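Local coordinates for galactose-binding lectin (PDB 6YF6), which binds a seleno-fucoside beside a calcium ion, acting as the C-terminal sugar-binding domain of a larger bacterial lectin, at residues A49-I52 with L53-T56; S85-D89 with G90-S94. All coordinates share one frame; numbering follows the deposited sequence.

Overall arrangement
Two antiparallel sheets pack face to face as a beta sandwich, and both contacts belong to the sheet built from strands 50-58, 118-125, 83-88 and 91-98. Coming from the N terminus, interaction 1 is met first: at 49-56 the edge strand 50-58 bends through a bulge, and its continuation pairs with a strand of the second subunit. Interaction 2 follows later in the chain, where residues 85-94 close the tight hairpin between strands 83-88 and 91-98, the latter forming the other edge. The two are in series, neither nested nor crossed. Strand 118-125 runs between strands 50-58 and 83-88, and a salt bridge from Glu51 to Arg87 links the contacts across it.

Interaction 1 of 2, residues A49-I52 with L53-T56; sequences AGEI and LKKT
The chain turns a corner at Leu53, whose side chain lies beside that of Ile52. The first torsion of Ile52 (chi1 64°) places CG1 between its own backbone N and carbonyl carbon, with Ile52 CG1 3.3 Å from Leu53 N. That amide is buried and has no partner in the model. Leu53 in turn sets its CG 3.7 Å from Ile52 O. Both residues face Val123 of strand 118-125, which makes this a classic beta bulge, and both side chains pack on Phe40 of the opposing sheet, towards the sandwich interior. Leu53 also meets Trp16 of the second subunit, and Leu53 and Lys54 extend the sheet across the dimer interface in an antiparallel ladder.

At Lys54 the side chain leans back across the extended arm of Glu51. A bend at chi3 (82°) carries the methylene tail past the OE1 end of the carboxylate, close to its plane, bringing Lys54 CE to 3.3 Å from Glu51 OE1. The ammonium itself stays farther off: Lys54 NZ to Glu51 OE1 is a long salt bridge of 3.8 Å. A water closes the gap, donating to Glu51 OE1 at 2.8 Å and accepting from Lys54 NZ at 2.8 Å. The other oxygen, Glu51 OE2, is engaged by Arg87. Lys55 heads instead for the second subunit, where its NZ forms a salt bridge with Asp7 of that chain.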
# COMPACT_ATOMS: atom_id res chain seq x y z
N ALA A 49 -16.09 13.83 -16.09
CA ALA A 49 -17.00 13.61 -14.98
C ALA A 49 -17.92 12.45 -15.31
O ALA A 49 -18.46 12.37 -16.42
CB ALA A 49 -17.82 14.86 -14.67
N GLY A 50 -18.10 11.55 -14.34
CA GLY A 50 -18.91 10.36 -14.49
C GLY A 50 -18.16 9.16 -13.98
O GLY A 50 -17.22 9.27 -13.19
N GLU A 51 -18.58 7.98 -14.43
CA GLU A 51 -17.96 6.73 -14.00
C GLU A 51 -16.69 6.50 -14.83
O GLU A 51 -16.76 6.36 -16.05
CB GLU A 51 -18.95 5.58 -14.14
CG GLU A 51 -20.22 5.80 -13.31
CD GLU A 51 -21.19 4.63 -13.34
OE1 GLU A 51 -21.02 3.70 -14.15
OE2 GLU A 51 -22.14 4.64 -12.52
N ILE A 52 -15.54 6.48 -14.15
CA ILE A 52 -14.25 6.39 -14.82
C ILE A 52 -13.65 4.98 -14.80
O ILE A 52 -12.79 4.68 -15.64
CB ILE A 52 -13.25 7.39 -14.21
CG1 ILE A 52 -12.97 7.03 -12.74
CG2 ILE A 52 -13.79 8.81 -14.31
CD1 ILE A 52 -11.98 7.94 -12.06
N LEU A 53 -14.04 4.14 -13.84
CA LEU A 53 -13.62 2.75 -13.78
C LEU A 53 -14.81 1.92 -13.34
O LEU A 53 -15.53 2.31 -12.42
CB LEU A 53 -12.47 2.54 -12.79
CG LEU A 53 -11.01 2.56 -13.26
CD1 LEU A 53 -10.14 2.12 -12.07
CD2 LEU A 53 -10.76 1.69 -14.48
N LYS A 54 -15.01 0.77 -13.98
CA LYS A 54 -16.18 -0.05 -13.70
C LYS A 54 -15.79 -1.52 -13.59
O LYS A 54 -14.87 -1.99 -14.27
CB LYS A 54 -17.26 0.13 -14.78
CG LYS A 54 -18.00 1.45 -14.69
CD LYS A 54 -18.89 1.68 -15.90
CE LYS A 54 -20.23 0.97 -15.75
NZ LYS A 54 -21.07 1.14 -16.97
N LYS A 55 -16.48 -2.23 -12.70
CA LYS A 55 -16.31 -3.67 -12.56
C LYS A 55 -17.57 -4.28 -11.98
O LYS A 55 -18.14 -3.75 -11.02
CB LYS A 55 -15.12 -4.02 -11.66
CG LYS A 55 -14.99 -5.52 -11.42
CD LYS A 55 -13.70 -5.89 -10.71
CE LYS A 55 -13.65 -7.38 -10.41
NZ LYS A 55 -12.35 -7.78 -9.79
N THR A 56 -17.99 -5.40 -12.55
CA THR A 56 -19.03 -6.23 -11.94
C THR A 56 -18.32 -7.27 -11.08
O THR A 56 -17.79 -8.27 -11.59
CB THR A 56 -19.92 -6.88 -12.99
OG1 THR A 56 -20.56 -5.85 -13.76
CG2 THR A 56 -20.99 -7.74 -12.32
O HOH W 1 -21.77 3.80 -16.82

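Interaction 2 of 2, residues S85-D89 with G90-S94; sequences SLRAD and GKDIS
Ala88 and Lys91 form the last hydrogen-bonded pair of a beta hairpin whose loop, Asp89 and Gly90, makes a type I' turn. Their two backbone bonds run from Ala88 N to Lys91 O at 2.9 Å and from Lys91 N to Ala88 O at 3.0 Å. Positive phi angles at both loop residues suit this turn.

Packing is close on the side turned to the sandwich interior. Ile93, bound through its N to Leu86 O, lays CG1 3.8 Å from Leu86 CB and sets CD1 3.9 Å from Ala88 CB. Phe112 and Trp68 of the facing sheet lie against the same isoleucine. Lys91, the exposed partner of Ala88, starts out on the same face as that alanine, but the end of its chain leads away from the hairpin. Farther from the turn, Ser94 OG accepts the N-H of Leu86 at 2.7 Å, so a side-chain hydroxyl takes over where the regular ladder has stopped.

The opposite face, with Arg87 and Asp92, is looser and more exposed. Arg87 and Asp92 form the non-hydrogen-bonded pair and lie side by side, pointing the same way. A bend in the arginine at chi3 (-62°) turns its edge to the aspartate, although guanidinium and carboxylate planes stand 56° apart. At its far end the guanidinium is also held through NH1, which forms a salt bridge with Glu51. Both donors turned to the aspartate go to one oxygen, lying in the guanidinium plane: Asp92 OD1 is 3.0 Å from Arg87 NE and 3.3 Å from Arg87 NH2.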
# COMPACT_ATOMS: atom_id res chain seq x y z
N SER A 85 -15.38 9.71 -5.96
CA SER A 85 -16.21 8.97 -5.01
C SER A 85 -16.35 7.53 -5.49
O SER A 85 -15.86 7.15 -6.56
CB SER A 85 -17.58 9.63 -4.83
OG SER A 85 -18.34 9.59 -6.03
N LEU A 86 -17.04 6.72 -4.69
CA LEU A 86 -17.30 5.32 -5.00
C LEU A 86 -18.80 5.08 -5.10
O LEU A 86 -19.59 5.65 -4.35
CB LEU A 86 -16.71 4.40 -3.93
CG LEU A 86 -15.23 4.62 -3.60
CD1 LEU A 86 -14.83 3.80 -2.38
CD2 LEU A 86 -14.38 4.27 -4.80
N ARG A 87 -19.18 4.19 -6.01
CA ARG A 87 -20.57 3.86 -6.26
C ARG A 87 -20.72 2.35 -6.36
O ARG A 87 -19.87 1.67 -6.93
CB ARG A 87 -21.07 4.54 -7.54
CG ARG A 87 -22.54 4.34 -7.85
CD ARG A 87 -22.96 5.20 -9.04
NE ARG A 87 -22.79 6.62 -8.76
CZ ARG A 87 -22.64 7.56 -9.69
NH1 ARG A 87 -22.62 7.25 -10.98
NH2 ARG A 87 -22.49 8.83 -9.32
N ALA A 88 -21.81 1.82 -5.80
CA ALA A 88 -22.08 0.38 -5.83
C ALA A 88 -23.56 0.15 -6.06
O ALA A 88 -24.39 0.60 -5.27
CB ALA A 88 -21.63 -0.29 -4.53
N ASP A 89 -23.88 -0.57 -7.14
CA ASP A 89 -25.26 -0.86 -7.51
C ASP A 89 -26.07 0.43 -7.58
O ASP A 89 -27.21 0.51 -7.11
CB ASP A 89 -25.89 -1.86 -6.54
CG ASP A 89 -25.30 -3.25 -6.68
OD1 ASP A 89 -24.86 -3.59 -7.80
OD2 ASP A 89 -25.26 -3.99 -5.67
N GLY A 90 -25.46 1.46 -8.16
CA GLY A 90 -26.10 2.74 -8.36
C GLY A 90 -26.15 3.64 -7.15
O GLY A 90 -26.60 4.78 -7.27
N LYS A 91 -25.69 3.17 -6.00
CA LYS A 91 -25.75 3.93 -4.76
C LYS A 91 -24.39 4.53 -4.45
O LYS A 91 -23.38 3.81 -4.43
CB LYS A 91 -26.21 3.03 -3.60
CG LYS A 91 -26.44 3.76 -2.30
CD LYS A 91 -26.72 2.77 -1.16
CE LYS A 91 -26.83 3.47 0.19
NZ LYS A 91 -27.62 4.72 0.12
N ASP A 92 -24.35 5.84 -4.23
CA ASP A 92 -23.12 6.48 -3.79
C ASP A 92 -22.77 6.00 -2.39
O ASP A 92 -23.55 6.20 -1.45
CB ASP A 92 -23.28 8.00 -3.82
CG ASP A 92 -23.45 8.55 -5.23
OD1 ASP A 92 -22.69 8.14 -6.14
OD2 ASP A 92 -24.35 9.39 -5.44
N ILE A 93 -21.62 5.34 -2.25
CA ILE A 93 -21.19 4.76 -0.98
C ILE A 93 -20.02 5.52 -0.37
O ILE A 93 -19.42 5.05 0.61
CB ILE A 93 -20.86 3.26 -1.11
CG1 ILE A 93 -19.77 3.04 -2.17
CG2 ILE A 93 -22.12 2.47 -1.43
CD1 ILE A 93 -19.19 1.65 -2.15
N SER A 94 -19.67 6.68 -0.92
CA SER A 94 -18.63 7.51 -0.33
C SER A 94 -18.91 8.96 -0.69
O SER A 94 -19.55 9.25 -1.71
CB SER A 94 -17.23 7.10 -0.81
OG SER A 94 -16.97 7.60 -2.12